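Local coordinates for 2-nitropropane dioxygenase (Streptomyces ansochromogenes, PDB 3BW2), which probably oxidises alkyl nitronates such as propionate 3-nitronate with molecular oxygen, using bound FMN in a TIM-barrel fold, at residues A116-D120 / D121-V125; R135-I138 / A139-R143. All blocks are in the same frame, centred on the assembly; numbering follows the deposited sequence.

How the interactions relate
Interaction 1 is the C-terminal end of helix 111-120 and the loop after it. Interaction 2 runs the length of helix 135-143, the next helix of the barrel. Strand 125-129 begins at the end of interaction 1 and leads towards interaction 2, and their centres lie about 11 Å apart. They touch through Leu-119, which packs on both Arg-140 and Leu-141 of the second helix. Leu-119 CD1 is 3.5 Å from Arg-140 CD, and Leu-119 CD2 is 3.6 Å from Leu-141 CD2. Interaction 2 and the helical half of interaction 1 lie in the outer helical layer, away from the cofactor. The side chain of Leu-118 is about 12 Å from the bound FMN, and that of Ile-138 about 14 Å.

Interaction 1: residues A116-D120 / D121-V125; sequences AVLLD and DPVPV
Asp-121 is bonded back to Val-117, and this closes the last turn of helix 111-120. Asp-121 N donates to Val-117 O at 3.0 Å, with an N-H...O angle of 147°. Asp-121 is also the first residue to leave helical backbone angles. Pro-122 comes next and has no N-H to give to Leu-118 O. That carbonyl is used in two other ways. Pro-122 CA makes a CA-H...O contact to Leu-118 O at 3.1 Å. Water 1 donates to Leu-118 O at 2.8 Å and accepts from Val-123 N, also at 2.8 Å. The water thus ties the departing loop to the helix end where a direct backbone bond is missing. The apolar part is small. With Leu-118 CG anti to its carbonyl carbon (chi1 -64°), Leu-118 CD2 reaches both methyls of Val-123, CG1 and CG2, each at 4.0 Å, and the two side chains approach at a slant. The Asp-121 carboxylate is turned to helix 47-60. There OD2 forms a salt bridge with Arg-58 and a hydrogen bond with Tyr-51. The whole is a helix end and an alpha-to-beta loop of the TIM barrel. Leu-118 packs on Met-50 of helix 47-60 and on Val-69 of strand 65-70. Val-123 rests on Phe-65 and Val-67 of the same strand, just before the chain enters barrel strand 125-129.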
ATOM      1  N   ALA A 116     -30.048  17.977   8.250  1.00 23.04           N
ATOM      2  CA  ALA A 116     -31.274  18.333   8.956  1.00 23.81           C
ATOM      3  C   ALA A 116     -31.918  17.053   9.487  1.00 23.84           C
ATOM      4  O   ALA A 116     -32.369  16.993  10.634  1.00 24.12           O
ATOM      5  CB  ALA A 116     -32.229  19.059   8.011  1.00 23.17           C
ATOM      6  N   VAL A 117     -31.945  16.025   8.648  1.00 23.40           N
ATOM      7  CA  VAL A 117     -32.521  14.745   9.040  1.00 23.31           C
ATOM      8  C   VAL A 117     -31.722  14.088  10.166  1.00 23.36           C
ATOM      9  O   VAL A 117     -32.288  13.629  11.161  1.00 22.39           O
ATOM     10  CB  VAL A 117     -32.579  13.775   7.837  1.00 24.15           C
ATOM     11  CG1 VAL A 117     -32.912  12.367   8.312  1.00 24.40           C
ATOM     12  CG2 VAL A 117     -33.629  14.250   6.840  1.00 23.93           C
ATOM     13  N   LEU A 118     -30.402  14.051  10.007  1.00 23.44           N
ATOM     14  CA  LEU A 118     -29.525  13.432  10.997  1.00 23.28           C
ATOM     15  C   LEU A 118     -29.513  14.164  12.336  1.00 23.57           C
ATOM     16  O   LEU A 118     -29.234  13.566  13.378  1.00 23.14           O
ATOM     17  CB  LEU A 118     -28.105  13.328  10.432  1.00 20.77           C
ATOM     18  CG  LEU A 118     -28.029  12.400   9.213  1.00 21.53           C
ATOM     19  CD1 LEU A 118     -26.704  12.576   8.484  1.00 19.68           C
ATOM     20  CD2 LEU A 118     -28.217  10.958   9.675  1.00 17.37           C
ATOM     21  N   LEU A 119     -29.816  15.457  12.309  1.00 25.44           N
ATOM     22  CA  LEU A 119     -29.845  16.241  13.537  1.00 26.24           C
ATOM     23  C   LEU A 119     -31.228  16.206  14.179  1.00 28.24           C
ATOM     24  O   LEU A 119     -31.356  16.282  15.398  1.00 27.39           O
ATOM     25  CB  LEU A 119     -29.439  17.690  13.258  1.00 26.29           C
ATOM     26  CG  LEU A 119     -27.943  17.912  13.027  1.00 26.29           C
ATOM     27  CD1 LEU A 119     -27.694  19.340  12.558  1.00 25.50           C
ATOM     28  CD2 LEU A 119     -27.180  17.620  14.323  1.00 24.06           C
ATOM     29  N   ASP A 120     -32.267  16.076  13.360  1.00 29.49           N
ATOM     30  CA  ASP A 120     -33.623  16.036  13.888  1.00 31.08           C
ATOM     31  C   ASP A 120     -33.981  14.666  14.468  1.00 30.62           C
ATOM     32  O   ASP A 120     -34.802  14.564  15.384  1.00 30.29           O
ATOM     33  CB  ASP A 120     -34.621  16.415  12.796  1.00 34.49           C
ATOM     34  CG  ASP A 120     -36.044  16.448  13.302  1.00 39.38           C
ATOM     35  OD1 ASP A 120     -36.334  17.260  14.209  1.00 41.77           O
ATOM     36  OD2 ASP A 120     -36.872  15.660  12.797  1.00 42.57           O
ATOM     37  N   ASP A 121     -33.360  13.616  13.934  1.00 28.61           N
ATOM     38  CA  ASP A 121     -33.602  12.250  14.390  1.00 27.26           C
ATOM     39  C   ASP A 121     -32.245  11.531  14.411  1.00 27.18           C
ATOM     40  O   ASP A 121     -32.003  10.614  13.627  1.00 26.59           O
ATOM     41  CB  ASP A 121     -34.555  11.555  13.415  1.00 28.42           C
ATOM     42  CG  ASP A 121     -35.185  10.310  13.999  1.00 28.79           C
ATOM     43  OD1 ASP A 121     -34.751   9.872  15.084  1.00 30.14           O
ATOM     44  OD2 ASP A 121     -36.114   9.767  13.364  1.00 31.76           O
ATOM     45  N   PRO A 122     -31.357  11.929  15.337  1.00 25.99           N
ATOM     46  CA  PRO A 122     -30.004  11.387  15.512  1.00 24.97           C
ATOM     47  C   PRO A 122     -29.797   9.880  15.359  1.00 25.12           C
ATOM     48  O   PRO A 122     -30.606   9.071  15.818  1.00 24.02           O
ATOM     49  CB  PRO A 122     -29.619  11.862  16.909  1.00 25.70           C
ATOM     50  CG  PRO A 122     -30.364  13.147  17.046  1.00 26.80           C
ATOM     51  CD  PRO A 122     -31.716  12.784  16.482  1.00 24.93           C
ATOM     52  N   VAL A 123     -28.700   9.520  14.698  1.00 23.36           N
ATOM     53  CA  VAL A 123     -28.330   8.122  14.522  1.00 22.80           C
ATOM     54  C   VAL A 123     -27.068   7.943  15.365  1.00 22.57           C
ATOM     55  O   VAL A 123     -26.413   8.921  15.730  1.00 22.71           O
ATOM     56  CB  VAL A 123     -28.046   7.780  13.042  1.00 22.57           C
ATOM     57  CG1 VAL A 123     -29.298   8.047  12.207  1.00 22.91           C
ATOM     58  CG2 VAL A 123     -26.861   8.582  12.529  1.00 21.50           C
ATOM     59  N   PRO A 124     -26.708   6.696  15.688  1.00 22.24           N
ATOM     60  CA  PRO A 124     -25.517   6.448  16.504  1.00 20.45           C
ATOM     61  C   PRO A 124     -24.184   6.959  15.958  1.00 20.30           C
ATOM     62  O   PRO A 124     -23.387   7.541  16.695  1.00 20.77           O
ATOM     63  CB  PRO A 124     -25.524   4.928  16.665  1.00 20.56           C
ATOM     64  CG  PRO A 124     -26.979   4.590  16.596  1.00 21.11           C
ATOM     65  CD  PRO A 124     -27.437   5.441  15.437  1.00 21.03           C
ATOM     66  N   VAL A 125     -23.943   6.737  14.670  1.00 19.18           N
ATOM     67  CA  VAL A 125     -22.686   7.140  14.049  1.00 17.91           C
ATOM     68  C   VAL A 125     -22.889   7.748  12.668  1.00 18.37           C
ATOM     69  O   VAL A 125     -23.721   7.281  11.891  1.00 19.81           O
ATOM     70  CB  VAL A 125     -21.741   5.918  13.887  1.00 17.62           C
ATOM     71  CG1 VAL A 125     -20.404   6.356  13.286  1.00 16.32           C
ATOM     72  CG2 VAL A 125     -21.536   5.228  15.234  1.00 15.52           C
TER
HETATM   73  O   HOH W   1     -27.244  11.663  13.591  1.00 19.98           O

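Interaction 2: residues R135-I138 / A139-R143; sequences REVI and ARLRR
Val-137 and Leu-141 are brought together by their first torsions. Val-137 CG1 is anti to the backbone N (chi1 170°). Leu-141 CG is anti to its carbonyl carbon (chi1 -78°). The two side chains lie side by side and point the same way, and Val-137 CG1 meets Leu-141 CD1 at 4.2 Å. Both pack on Phe-128 of strand 125-129. One turn apart, they form part of the apolar face of helix 135-143. Ile-138 and Leu-141 also touch Thr-148 of strand 147-152, so the helix packs on both strands of its beta-alpha-beta unit. The backbone bonds are those of a regular alpha helix. Arg-140 N donates to Glu-136 O at 2.9 Å, and Leu-141 N to Val-137 O at 3.0 Å. On the exposed side, the charged ends of Glu-136 and Arg-140 do not touch, with Glu-136 OE1 and Arg-140 NH2 4.9 Å apart. Water 2 lies between them, in plane at the edge of the guanidinium. It donates to Glu-136 OE1 at 3.1 Å and takes a weak bond from Arg-140 NH2 at 2.9 Å. The pair is therefore water-linked and not a salt bridge, and its electrostatic attraction is probably modest.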
ATOM      1  N   ARG A 135     -16.447  22.623  11.796  1.00 20.26           N
ATOM      2  CA  ARG A 135     -16.426  22.133  13.170  0.99 22.02           C
ATOM      3  C   ARG A 135     -17.751  22.368  13.884  1.00 20.27           C
ATOM      4  O   ARG A 135     -18.001  21.768  14.925  1.00 21.51           O
ATOM      5  CB  ARG A 135     -15.280  22.767  13.960  0.99 23.75           C
ATOM      6  CG  ARG A 135     -15.418  24.246  14.182  0.99 30.74           C
ATOM      7  CD  ARG A 135     -14.200  24.785  14.917  0.99 35.65           C
ATOM      8  NE  ARG A 135     -14.351  26.202  15.231  0.99 40.94           N
ATOM      9  CZ  ARG A 135     -13.394  26.954  15.766  0.99 44.16           C
ATOM     10  NH1 ARG A 135     -12.208  26.426  16.047  0.99 44.34           N
ATOM     11  NH2 ARG A 135     -13.626  28.235  16.024  0.99 45.43           N
ATOM     12  N   GLU A 136     -18.597  23.234  13.326  1.00 18.43           N
ATOM     13  CA  GLU A 136     -19.908  23.494  13.924  1.00 19.56           C
ATOM     14  C   GLU A 136     -20.820  22.291  13.672  1.00 19.21           C
ATOM     15  O   GLU A 136     -21.675  21.959  14.493  1.00 18.16           O
ATOM     16  CB  GLU A 136     -20.545  24.749  13.321  1.00 18.95           C
ATOM     17  CG  GLU A 136     -19.974  26.068  13.819  1.00 21.38           C
ATOM     18  CD  GLU A 136     -20.175  26.278  15.313  1.00 25.26           C
ATOM     19  OE1 GLU A 136     -21.114  25.687  15.894  1.00 24.82           O
ATOM     20  OE2 GLU A 136     -19.394  27.050  15.907  1.00 27.51           O
ATOM     21  N   VAL A 137     -20.640  21.650  12.519  1.00 19.58           N
ATOM     22  CA  VAL A 137     -21.425  20.472  12.158  1.00 18.15           C
ATOM     23  C   VAL A 137     -21.063  19.337  13.119  1.00 18.74           C
ATOM     24  O   VAL A 137     -21.940  18.665  13.658  1.00 19.24           O
ATOM     25  CB  VAL A 137     -21.138  20.043  10.698  1.00 17.78           C
ATOM     26  CG1 VAL A 137     -21.763  18.689  10.402  1.00 18.31           C
ATOM     27  CG2 VAL A 137     -21.693  21.083   9.740  1.00 16.68           C
ATOM     28  N   ILE A 138     -19.766  19.136  13.334  1.00 18.94           N
ATOM     29  CA  ILE A 138     -19.285  18.104  14.248  1.00 18.37           C
ATOM     30  C   ILE A 138     -19.832  18.368  15.653  1.00 19.88           C
ATOM     31  O   ILE A 138     -20.308  17.453  16.327  1.00 18.51           O
ATOM     32  CB  ILE A 138     -17.731  18.095  14.313  1.00 19.60           C
ATOM     33  CG1 ILE A 138     -17.150  17.721  12.942  1.00 20.48           C
ATOM     34  CG2 ILE A 138     -17.246  17.124  15.395  1.00 18.88           C
ATOM     35  CD1 ILE A 138     -17.584  16.360  12.439  1.00 22.38           C
ATOM     36  N   ALA A 139     -19.770  19.625  16.089  1.00 19.98           N
ATOM     37  CA  ALA A 139     -20.253  19.987  17.417  1.00 21.96           C
ATOM     38  C   ALA A 139     -21.748  19.729  17.587  1.00 22.51           C
ATOM     39  O   ALA A 139     -22.183  19.184  18.605  1.00 23.90           O
ATOM     40  CB  ALA A 139     -19.942  21.449  17.705  1.00 22.26           C
ATOM     41  N   ARG A 140     -22.541  20.106  16.595  1.00 22.31           N
ATOM     42  CA  ARG A 140     -23.977  19.898  16.700  1.00 23.53           C
ATOM     43  C   ARG A 140     -24.324  18.410  16.741  1.00 23.81           C
ATOM     44  O   ARG A 140     -25.203  17.990  17.500  1.00 22.65           O
ATOM     45  CB  ARG A 140     -24.705  20.587  15.545  1.00 24.80           C
ATOM     46  CG  ARG A 140     -26.204  20.708  15.778  1.00 32.24           C
ATOM     47  CD  ARG A 140     -26.819  21.812  14.933  1.00 33.49           C
ATOM     48  NE  ARG A 140     -26.156  23.094  15.159  1.00 35.91           N
ATOM     49  CZ  ARG A 140     -26.531  24.237  14.592  1.00 36.89           C
ATOM     50  NH1 ARG A 140     -27.570  24.259  13.765  1.00 35.03           N
ATOM     51  NH2 ARG A 140     -25.863  25.355  14.844  1.00 36.96           N
ATOM     52  N   LEU A 141     -23.640  17.608  15.929  1.00 21.78           N
ATOM     53  CA  LEU A 141     -23.894  16.168  15.923  1.00 21.69           C
ATOM     54  C   LEU A 141     -23.489  15.574  17.269  1.00 22.30           C
ATOM     55  O   LEU A 141     -24.172  14.703  17.806  1.00 22.13           O
ATOM     56  CB  LEU A 141     -23.119  15.482  14.791  1.00 20.27           C
ATOM     57  CG  LEU A 141     -23.734  15.638  13.397  1.00 21.14           C
ATOM     58  CD1 LEU A 141     -22.763  15.124  12.342  1.00 21.80           C
ATOM     59  CD2 LEU A 141     -25.052  14.878  13.333  1.00 19.63           C
ATOM     60  N   ARG A 142     -22.375  16.053  17.810  1.00 23.86           N
ATOM     61  CA  ARG A 142     -21.901  15.579  19.099  1.00 26.37           C
ATOM     62  C   ARG A 142     -22.953  15.859  20.172  1.00 26.93           C
ATOM     63  O   ARG A 142     -23.259  14.993  20.991  1.00 26.04           O
ATOM     64  CB  ARG A 142     -20.590  16.270  19.469  1.00 29.42           C
ATOM     65  CG  ARG A 142     -20.076  15.934  20.865  1.00 36.46           C
ATOM     66  CD  ARG A 142     -18.758  16.643  21.149  1.00 40.70           C
ATOM     67  NE  ARG A 142     -17.717  16.250  20.201  1.00 44.13           N
ATOM     68  CZ  ARG A 142     -17.214  15.024  20.118  1.00 44.54           C
ATOM     69  NH1 ARG A 142     -17.655  14.075  20.930  1.00 47.21           N
ATOM     70  NH2 ARG A 142     -16.278  14.745  19.223  1.00 46.42           N
ATOM     71  N   ARG A 143     -23.508  17.068  20.161  1.00 26.29           N
ATOM     72  CA  ARG A 143     -24.522  17.437  21.142  1.00 28.02           C
ATOM     73  C   ARG A 143     -25.745  16.545  21.010  1.00 26.75           C
ATOM     74  O   ARG A 143     -26.398  16.227  22.002  1.00 26.40           O
ATOM     75  CB  ARG A 143     -24.949  18.901  20.974  1.00 30.94           C
ATOM     76  CG  ARG A 143     -23.834  19.909  21.182  1.00 37.75           C
ATOM     77  CD  ARG A 143     -24.394  21.255  21.619  1.00 42.99           C
ATOM     78  NE  ARG A 143     -25.009  21.169  22.944  1.00 47.52           N
ATOM     79  CZ  ARG A 143     -25.674  22.159  23.534  1.00 48.93           C
ATOM     80  NH1 ARG A 143     -25.818  23.325  22.920  1.00 51.35           N
ATOM     81  NH2 ARG A 143     -26.194  21.983  24.742  1.00 50.98           N
TER
HETATM   82  O   HOH W   2     -23.834  27.163  15.916  1.00 55.39           O